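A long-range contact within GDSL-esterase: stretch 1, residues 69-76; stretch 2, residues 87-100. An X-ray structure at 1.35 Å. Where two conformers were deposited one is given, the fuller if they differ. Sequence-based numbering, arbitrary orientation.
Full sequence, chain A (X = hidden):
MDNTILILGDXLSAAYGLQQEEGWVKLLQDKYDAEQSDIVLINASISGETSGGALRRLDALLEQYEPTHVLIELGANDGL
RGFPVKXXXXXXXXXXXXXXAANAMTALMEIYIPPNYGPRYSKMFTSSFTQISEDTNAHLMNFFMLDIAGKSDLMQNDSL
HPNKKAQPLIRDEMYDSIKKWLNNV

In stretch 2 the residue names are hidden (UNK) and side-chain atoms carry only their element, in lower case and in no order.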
# COMPACT_ATOMS: atom_id res chain seq x y z
N HIS A 69 -5.72 -3.40 -12.20
CA HIS A 69 -5.88 -2.72 -10.92
C HIS A 69 -4.52 -2.38 -10.37
O HIS A 69 -3.55 -3.15 -10.54
CB HIS A 69 -6.54 -3.66 -9.88
CG HIS A 69 -7.94 -4.03 -10.24
ND1 HIS A 69 -8.26 -4.97 -11.18
CD2 HIS A 69 -9.10 -3.50 -9.77
CE1 HIS A 69 -9.59 -5.00 -11.28
NE2 HIS A 69 -10.11 -4.15 -10.44
N VAL A 70 -4.43 -1.24 -9.69
CA VAL A 70 -3.18 -0.83 -8.99
C VAL A 70 -3.55 -0.46 -7.58
O VAL A 70 -4.50 0.33 -7.39
CB VAL A 70 -2.53 0.37 -9.71
CG1 VAL A 70 -1.36 0.89 -8.91
CG2 VAL A 70 -2.01 -0.02 -11.13
N LEU A 71 -2.84 -1.00 -6.63
CA LEU A 71 -3.07 -0.71 -5.19
C LEU A 71 -1.82 -0.08 -4.66
O LEU A 71 -0.76 -0.71 -4.58
CB LEU A 71 -3.35 -2.07 -4.50
CG LEU A 71 -3.98 -2.04 -3.09
CD1 LEU A 71 -4.48 -3.44 -2.68
CD2 LEU A 71 -2.95 -1.53 -2.09
N ILE A 72 -1.93 1.22 -4.32
CA ILE A 72 -0.80 2.01 -3.81
C ILE A 72 -0.75 1.95 -2.31
O ILE A 72 -1.77 2.23 -1.64
CB ILE A 72 -0.97 3.44 -4.32
CG1 ILE A 72 -0.90 3.47 -5.83
CG2 ILE A 72 0.12 4.34 -3.69
CD1 ILE A 72 -1.46 4.79 -6.42
N GLU A 73 0.40 1.56 -1.74
CA GLU A 73 0.62 1.61 -0.28
C GLU A 73 1.95 2.31 -0.10
O GLU A 73 3.01 1.69 0.08
CB GLU A 73 0.63 0.18 0.25
CG GLU A 73 0.96 0.07 1.75
CD GLU A 73 2.44 -0.09 2.04
OE1 GLU A 73 3.10 -1.03 1.51
OE2 GLU A 73 2.98 0.71 2.88
N LEU A 74 1.91 3.65 -0.18
CA LEU A 74 3.10 4.49 -0.17
C LEU A 74 2.85 5.76 0.58
O LEU A 74 1.72 6.26 0.70
CB LEU A 74 3.50 4.87 -1.59
CG LEU A 74 4.03 3.72 -2.45
CD1 LEU A 74 4.22 4.22 -3.89
CD2 LEU A 74 5.36 3.15 -1.92
N GLY A 75 3.94 6.30 1.08
CA GLY A 75 3.94 7.62 1.74
C GLY A 75 4.51 7.52 3.12
O GLY A 75 5.01 8.53 3.63
N ALA A 76 4.50 6.35 3.78
CA ALA A 76 5.07 6.26 5.12
C ALA A 76 6.49 6.76 5.12
O ALA A 76 6.91 7.43 6.08
CB ALA A 76 5.01 4.78 5.65
N UNK A 87 4.13 18.02 -1.64
CA UNK A 87 4.87 17.34 -2.66
C UNK A 87 4.50 15.88 -2.70
O UNK A 87 4.34 15.31 -3.78
n UNK A 87 7.30 17.40 -7.41
c UNK A 87 6.87 17.49 -4.94
c UNK A 87 7.59 16.77 -6.08
c UNK A 87 7.20 16.88 -3.55
c UNK A 87 6.39 17.53 -2.43
N UNK A 88 4.37 15.23 -1.54
CA UNK A 88 3.90 13.83 -1.52
C UNK A 88 2.54 13.75 -2.22
O UNK A 88 2.32 12.80 -3.00
c UNK A 88 3.33 11.90 -0.00
c UNK A 88 1.37 12.11 1.96
c UNK A 88 3.77 13.37 -0.07
s UNK A 88 2.94 11.33 1.67
N UNK A 89 1.64 14.68 -1.96
CA UNK A 89 0.33 14.67 -2.58
C UNK A 89 0.43 14.81 -4.09
O UNK A 89 -0.25 14.09 -4.85
o UNK A 89 -2.40 16.92 -0.29
c UNK A 89 -2.80 16.59 -1.41
c UNK A 89 -0.50 15.77 -1.93
n UNK A 89 -3.95 16.97 -1.92
c UNK A 89 -1.94 15.74 -2.31
N UNK A 90 1.28 15.69 -4.58
CA UNK A 90 1.52 15.82 -6.02
C UNK A 90 2.01 14.50 -6.59
O UNK A 90 1.55 14.04 -7.65
o UNK A 90 1.91 18.17 -5.83
c UNK A 90 2.55 16.96 -6.26
c UNK A 90 2.95 17.06 -7.73
N UNK A 91 2.97 13.88 -5.93
CA UNK A 91 3.53 12.64 -6.41
C UNK A 91 2.50 11.52 -6.43
O UNK A 91 2.39 10.80 -7.44
o UNK A 91 6.11 13.76 -6.59
c UNK A 91 4.71 12.15 -5.55
c UNK A 91 5.94 12.99 -5.65
n UNK A 91 6.74 12.88 -4.64
N UNK A 92 1.74 11.34 -5.34
CA UNK A 92 0.73 10.30 -5.29
C UNK A 92 -0.38 10.55 -6.28
O UNK A 92 -0.90 9.60 -6.89
c UNK A 92 1.16 9.69 -2.80
c UNK A 92 0.49 9.83 -1.43
c UNK A 92 1.59 8.24 -2.99
c UNK A 92 0.19 10.17 -3.87
N UNK A 93 -0.78 11.80 -6.49
CA UNK A 93 -1.82 12.09 -7.48
C UNK A 93 -1.34 11.70 -8.85
O UNK A 93 -2.10 11.13 -9.64
c UNK A 93 -3.22 13.94 -8.43
c UNK A 93 -2.15 13.57 -7.42
o UNK A 93 -2.65 13.86 -6.12
N UNK A 94 -0.08 11.98 -9.18
CA UNK A 94 0.46 11.59 -10.49
C UNK A 94 0.51 10.09 -10.60
O UNK A 94 0.26 9.55 -11.71
c UNK A 94 1.84 12.23 -10.67
N UNK A 95 0.85 9.34 -9.55
CA UNK A 95 0.83 7.89 -9.58
C UNK A 95 -0.55 7.41 -9.90
O UNK A 95 -0.72 6.48 -10.74
c UNK A 95 3.01 6.91 -6.40
c UNK A 95 3.56 6.44 -8.82
c UNK A 95 2.75 7.31 -7.85
c UNK A 95 1.29 7.22 -8.25
N UNK A 96 -1.57 7.94 -9.23
CA UNK A 96 -2.95 7.53 -9.50
C UNK A 96 -3.33 7.85 -10.92
O UNK A 96 -3.90 6.99 -11.63
c UNK A 96 -5.31 7.97 -8.90
c UNK A 96 -3.89 8.24 -8.51
c UNK A 96 -3.62 7.73 -7.07
N UNK A 97 -3.03 9.05 -11.41
CA UNK A 97 -3.44 9.43 -12.75
C UNK A 97 -2.74 8.62 -13.81
O UNK A 97 -3.35 8.26 -14.82
c UNK A 97 -4.29 11.68 -12.16
c UNK A 97 -3.29 10.92 -13.01
c UNK A 97 -5.59 13.80 -11.85
c UNK A 97 -4.35 13.14 -12.49
n UNK A 97 -5.71 15.21 -12.36
N UNK A 98 -1.47 8.26 -13.61
CA UNK A 98 -0.78 7.40 -14.59
C UNK A 98 -1.44 6.01 -14.62
O UNK A 98 -1.67 5.44 -15.70
n UNK A 98 4.40 9.17 -15.68
c UNK A 98 4.08 8.97 -14.25
c UNK A 98 1.62 8.30 -14.51
c UNK A 98 0.69 7.21 -14.18
c UNK A 98 3.04 7.88 -14.02
N UNK A 99 -1.79 5.47 -13.46
CA UNK A 99 -2.46 4.19 -13.43
C UNK A 99 -3.81 4.23 -14.13
O UNK A 99 -4.14 3.32 -14.94
o UNK A 99 -1.36 3.61 -11.31
c UNK A 99 -2.60 3.69 -11.99
N UNK A 100 -4.60 5.27 -13.86
CA UNK A 100 -5.91 5.40 -14.48
C UNK A 100 -5.79 5.60 -15.98
O UNK A 100 -6.60 5.06 -16.76
c UNK A 100 -6.67 6.57 -13.82
c UNK A 100 -7.65 7.43 -11.67
o UNK A 100 -7.36 8.60 -12.01
n UNK A 100 -8.50 7.17 -10.68
c UNK A 100 -7.02 6.26 -12.37

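Position 87 carries four carbons in a row ending in nitrogen and lies out of reach of stretch 1: Lys 87. Position 88 has two carbons, a sulfur and a last carbon, unbranched, which defines Met 88; its CA-to-CB bond points toward stretch 1, and SD lies 3.8 Å from Gly 75 CA. An ideal CB on Gly 75 would sit 3.2 Å from Met 88 SD, which is tight, and the phi/psi of 125/-23 would by itself jam that CB against the preceding carbonyl, so glycine fits on both counts.

Position 89 has three carbons, the third bearing one oxygen and one nitrogen: Gln 89, out of reach. Position 90 has one carbon carrying an oxygen and a carbon, the pattern of Thr 90, exposed. At 91, two carbons, the second bearing oxygen and nitrogen, give Asn 91, buried but bonded through ND2 elsewhere in the structure.

Position 92 shows four carbons forked at the second, and one fork tip reaches both Ile 72 and Leu 74. The fork at the second carbon makes this Leu 92, with chi1 -66° (m) and chi2 172° (t); its CA-to-CB bond points sideways, yet CD2 comes to 4.2 Å from Ile 72 CG2 and 4.1 Å from Leu 74 CB.

Position 93 repeats the carbon with one oxygen and one carbon: Thr 93, its CA-to-CB bond pointing away, its OG1 donating to Gln 89 O at 2.7 Å. A lone carbon at 94 is Ala 94. Position 95 again has four carbons forked at the second, its CA-to-CB bond now pointing toward stretch 1: Leu 95, with CD1 3.9 Å from Leu 74 CD1 and CB 4.1 Å from Ile 72 CD1.

At 96 the first carbon itself carries two others, hence Val 96, whose CG2 packs 3.7 Å from Ile 72 CD1. Positions 97 and 98 each hold four carbons ending in nitrogen, Lys 97 and Lys 98, neither touching the strand. Position 99, one carbon then oxygen, is Ser 99; OG donates to Leu 95 O at 3.0 Å, satisfying the hydroxyl within the helix while it lies 3.6 Å from Val 70 CG1. Position 100 has three carbons, the last with oxygen and nitrogen: Gln 100, its CA-to-CB bond pointing away.

The contact is therefore one of packing, without hydrogen bonds across it. Helix and strand run nearly antiparallel, at 169°, their axes 9.3 Å apart at closest approach. Alternation along the strand presents Val 70 and Ile 72 to the helix, and Leu 74 follows; Ile 72, covered over 67 Å², meets Leu 92, Leu 95 and Val 96.

Stretch 2 87-100: KMQTNLTALVKKSQ
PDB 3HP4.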